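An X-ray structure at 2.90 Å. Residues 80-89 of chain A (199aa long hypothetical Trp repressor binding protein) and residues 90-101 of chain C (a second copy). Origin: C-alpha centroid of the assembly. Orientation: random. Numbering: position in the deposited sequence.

Chain A, residues 80-89: TRYGNMAGGL
Chain C 90-101: KTFLDTTAILWK

A loop that turns into a helix in chain A packs against one helix and the start of the next in chain C, burying 481 Å² between the two stretches. The register is set at two points: the CA atoms of G87(A) and T91(C) lie 4.0 Å apart, and those of R81(A) and D94(C) 6.7 Å.

The organising unit is a lysine and an aspartate one helical turn apart. K90(C) points toward chain A, its chain folded through chi1 t, chi2 p, chi3 -99° and chi4 m, so that NZ returns along its own helix to form a salt bridge with D94(C), NZ to OD2 at 3.0 Å. The same ammonium donates to two loop carbonyls, K90(C) NZ to R81(A) O at 2.9 Å and K90(C) NZ to M85(A) O at 3.2 Å. Three acceptors thus surround one buried charge, and a loop able to turn two carbonyls toward a single point supplies two of them.

The CA-to-CB bond of D94(C), chi1 m, points sideways to chain A, but its carboxylate comes nearer and divides its work. While OD2 holds the lysine, OD1 accepts from the first backbone amide of the chain A helix, G87(A) N to D94(C) OD1 at 2.8 Å with an N-H...O angle of 161°. The next amide is served by water 2, which accepts from G88(A) N at 2.7 Å and donates weakly to D94(C) OD1 at 3.5 Å. R81(A) NH1 remains 4.5 Å from D94(C) OD1, beyond a salt bridge.

Glycine suits the closest approach. G87(A) is helical (-61/-32), and its CA lies 3.4 Å from T91(C) OG1 and 3.8 Å from K90(C) CG; an ideal CB would point toward chain C and fall 2.3 Å from T91(C) OG1, a clash. That threonine hydroxyl, on a chi1 m side chain, is satisfied elsewhere in the structure. A86(A), at the N-cap position, is extended (-70/157), with its CB directed away overall.

The loop before it is shaped by Y82(A) at 64/47 and G83(A) at 89/-9, where a CB would jam against the preceding carbonyl; R81(A) N to N84(A) O, 2.8 Å, closes the turn. N84(A) (-121/173) and M85(A) (-72/166) then extend the chain toward the helix.

Y82(A), chi1 m and chi2 109°, contributes the largest covered area, 108 Å². Its ring reaches the junction between the chain C helices, with CE1 3.5 Å from L93(C) O and OH 3.2 Å from A97(C) CA and 3.5 Å from A97(C) CB, so that the alanine's short side chain packs beside the phenol oxygen. CE2 lies over one face of W100(C) (chi1 t, chi2 83°), 3.9 Å from CD1, although the rings meet obliquely, with planes at 50°. The tyrosine hydroxyl is satisfied by water 1, Y82(A) OH to water at 3.0 Å, and this water donates to D94(C) O at 2.7 Å. T96(C), chi1 p, donates from OG1 to L93(C) O at a very short 2.4 Å.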

# COMPACT_ATOMS: atom_id res chain seq x y z
N THR A 80 14.68 3.48 -4.47
CA THR A 80 13.89 2.32 -4.05
C THR A 80 14.77 1.24 -3.44
O THR A 80 15.85 0.93 -3.95
CB THR A 80 13.05 1.74 -5.21
OG1 THR A 80 12.06 0.85 -4.69
CG2 THR A 80 13.92 0.99 -6.21
N ARG A 81 14.32 0.69 -2.31
CA ARG A 81 14.96 -0.46 -1.70
C ARG A 81 13.92 -1.56 -1.49
O ARG A 81 13.45 -1.79 -0.37
CB ARG A 81 15.68 -0.08 -0.40
CG ARG A 81 16.92 0.80 -0.60
CD ARG A 81 18.00 0.10 -1.42
NE ARG A 81 18.67 1.02 -2.33
CZ ARG A 81 19.85 1.59 -2.10
NH1 ARG A 81 20.52 1.33 -0.98
NH2 ARG A 81 20.37 2.41 -3.00
N TYR A 82 13.58 -2.22 -2.60
CA TYR A 82 12.61 -3.31 -2.63
C TYR A 82 11.21 -2.84 -2.24
O TYR A 82 10.52 -3.47 -1.43
CB TYR A 82 13.09 -4.51 -1.80
CG TYR A 82 14.57 -4.79 -1.97
CD1 TYR A 82 15.48 -4.52 -0.95
CD2 TYR A 82 15.06 -5.30 -3.18
CE1 TYR A 82 16.84 -4.77 -1.12
CE2 TYR A 82 16.42 -5.54 -3.36
CZ TYR A 82 17.30 -5.28 -2.32
OH TYR A 82 18.64 -5.52 -2.49
N GLY A 83 10.80 -1.72 -2.84
CA GLY A 83 9.45 -1.17 -2.66
C GLY A 83 9.32 -0.21 -1.50
O GLY A 83 8.28 0.43 -1.33
N ASN A 84 10.37 -0.12 -0.68
CA ASN A 84 10.40 0.78 0.46
C ASN A 84 11.57 1.75 0.34
O ASN A 84 12.39 1.63 -0.57
CB ASN A 84 10.53 -0.02 1.76
CG ASN A 84 9.18 -0.47 2.31
OD1 ASN A 84 8.92 -0.34 3.51
ND2 ASN A 84 8.32 -1.00 1.45
N MET A 85 11.62 2.72 1.25
CA MET A 85 12.75 3.65 1.35
C MET A 85 13.99 2.93 1.88
O MET A 85 13.89 1.82 2.41
CB MET A 85 12.38 4.84 2.24
CG MET A 85 12.27 4.51 3.73
SD MET A 85 11.77 5.91 4.75
CE MET A 85 9.99 5.85 4.60
N ALA A 86 15.14 3.58 1.75
CA ALA A 86 16.40 3.04 2.26
C ALA A 86 16.45 3.05 3.79
O ALA A 86 15.75 3.83 4.44
CB ALA A 86 17.57 3.80 1.69
N GLY A 87 17.29 2.19 4.35
CA GLY A 87 17.45 2.07 5.80
C GLY A 87 17.94 3.34 6.47
O GLY A 87 17.59 3.61 7.62
N GLY A 88 18.76 4.10 5.75
CA GLY A 88 19.28 5.38 6.24
C GLY A 88 18.22 6.44 6.48
O GLY A 88 18.24 7.13 7.49
N LEU A 89 17.28 6.55 5.54
CA LEU A 89 16.17 7.50 5.67
C LEU A 89 15.17 7.01 6.71
O LEU A 89 14.63 7.81 7.47
CB LEU A 89 15.48 7.74 4.32
CG LEU A 89 14.32 8.75 4.28
CD1 LEU A 89 14.80 10.17 4.58
CD2 LEU A 89 13.59 8.69 2.95
N LYS C 90 15.06 -2.45 8.29
CA LYS C 90 15.15 -1.96 6.92
C LYS C 90 16.59 -1.92 6.43
O LYS C 90 16.85 -2.26 5.27
CB LYS C 90 14.51 -0.57 6.79
CG LYS C 90 14.38 -0.05 5.36
CD LYS C 90 13.19 -0.66 4.62
CE LYS C 90 13.61 -1.81 3.71
NZ LYS C 90 14.20 -1.32 2.43
N THR C 91 17.51 -1.51 7.30
CA THR C 91 18.93 -1.47 6.95
C THR C 91 19.48 -2.87 6.74
O THR C 91 20.28 -3.09 5.82
CB THR C 91 19.76 -0.72 8.00
OG1 THR C 91 19.16 0.56 8.26
CG2 THR C 91 21.18 -0.50 7.50
N PHE C 92 19.06 -3.83 7.56
CA PHE C 92 19.46 -5.22 7.35
C PHE C 92 19.00 -5.75 5.99
O PHE C 92 19.77 -6.39 5.28
CB PHE C 92 18.95 -6.13 8.47
CG PHE C 92 19.14 -7.59 8.17
CD1 PHE C 92 20.42 -8.15 8.14
CD2 PHE C 92 18.05 -8.39 7.87
CE1 PHE C 92 20.60 -9.49 7.84
CE2 PHE C 92 18.22 -9.74 7.57
CZ PHE C 92 19.50 -10.29 7.55
N LEU C 93 17.74 -5.48 5.64
CA LEU C 93 17.19 -5.93 4.37
C LEU C 93 17.89 -5.29 3.17
O LEU C 93 17.87 -5.84 2.07
CB LEU C 93 15.67 -5.70 4.32
CG LEU C 93 14.79 -6.48 5.30
CD1 LEU C 93 13.33 -6.09 5.15
CD2 LEU C 93 14.96 -7.98 5.16
N ASP C 94 18.51 -4.14 3.40
CA ASP C 94 19.30 -3.47 2.37
C ASP C 94 20.62 -4.20 2.13
O ASP C 94 21.16 -4.15 1.02
CB ASP C 94 19.55 -2.01 2.75
CG ASP C 94 18.30 -1.15 2.64
OD1 ASP C 94 18.42 0.08 2.83
OD2 ASP C 94 17.20 -1.68 2.36
N THR C 95 21.13 -4.87 3.16
CA THR C 95 22.37 -5.65 3.04
C THR C 95 22.16 -6.96 2.28
O THR C 95 23.12 -7.56 1.80
CB THR C 95 23.03 -5.94 4.42
OG1 THR C 95 22.27 -6.91 5.14
CG2 THR C 95 23.17 -4.67 5.26
N THR C 96 20.90 -7.37 2.15
CA THR C 96 20.56 -8.61 1.45
C THR C 96 20.55 -8.45 -0.08
O THR C 96 19.92 -9.23 -0.79
CB THR C 96 19.20 -9.19 1.92
OG1 THR C 96 18.16 -8.23 1.71
CG2 THR C 96 19.25 -9.56 3.40
N ALA C 97 21.27 -7.44 -0.57
CA ALA C 97 21.39 -7.16 -2.00
C ALA C 97 22.06 -8.28 -2.80
O ALA C 97 21.66 -8.58 -3.92
CB ALA C 97 22.12 -5.83 -2.22
N ILE C 98 23.09 -8.88 -2.21
CA ILE C 98 23.79 -10.01 -2.81
C ILE C 98 22.89 -11.24 -2.95
O ILE C 98 22.96 -11.95 -3.95
CB ILE C 98 25.09 -10.39 -2.05
CG1 ILE C 98 24.86 -10.31 -0.53
CG2 ILE C 98 26.24 -9.49 -2.50
CD1 ILE C 98 25.99 -10.86 0.33
N LEU C 99 22.03 -11.46 -1.96
CA LEU C 99 21.08 -12.56 -1.98
C LEU C 99 20.00 -12.35 -3.04
O LEU C 99 19.47 -13.32 -3.60
CB LEU C 99 20.44 -12.76 -0.60
CG LEU C 99 21.33 -13.10 0.60
CD1 LEU C 99 20.54 -13.01 1.89
CD2 LEU C 99 21.96 -14.48 0.47
N TRP C 100 19.68 -11.09 -3.32
CA TRP C 100 18.76 -10.73 -4.39
C TRP C 100 19.37 -11.01 -5.75
O TRP C 100 18.73 -11.60 -6.62
CB TRP C 100 18.38 -9.24 -4.29
CG TRP C 100 17.52 -8.74 -5.42
CD1 TRP C 100 16.16 -8.84 -5.51
CD2 TRP C 100 17.96 -8.05 -6.59
NE1 TRP C 100 15.73 -8.26 -6.68
CE2 TRP C 100 16.81 -7.76 -7.36
CE3 TRP C 100 19.21 -7.65 -7.08
CZ2 TRP C 100 16.87 -7.09 -8.59
CZ3 TRP C 100 19.27 -6.97 -8.29
CH2 TRP C 100 18.11 -6.70 -9.03
N LYS C 101 20.63 -10.60 -5.91
CA LYS C 101 21.35 -10.73 -7.17
C LYS C 101 21.51 -12.19 -7.59
O LYS C 101 21.48 -12.49 -8.79
CB LYS C 101 22.73 -10.07 -7.05
CG LYS C 101 23.34 -9.65 -8.37
CD LYS C 101 24.58 -8.79 -8.15
CE LYS C 101 24.99 -8.09 -9.44
NZ LYS C 101 26.10 -7.12 -9.21
O HOH W 1 20.11 -3.21 -1.32
O HOH W 2 20.41 2.55 4.30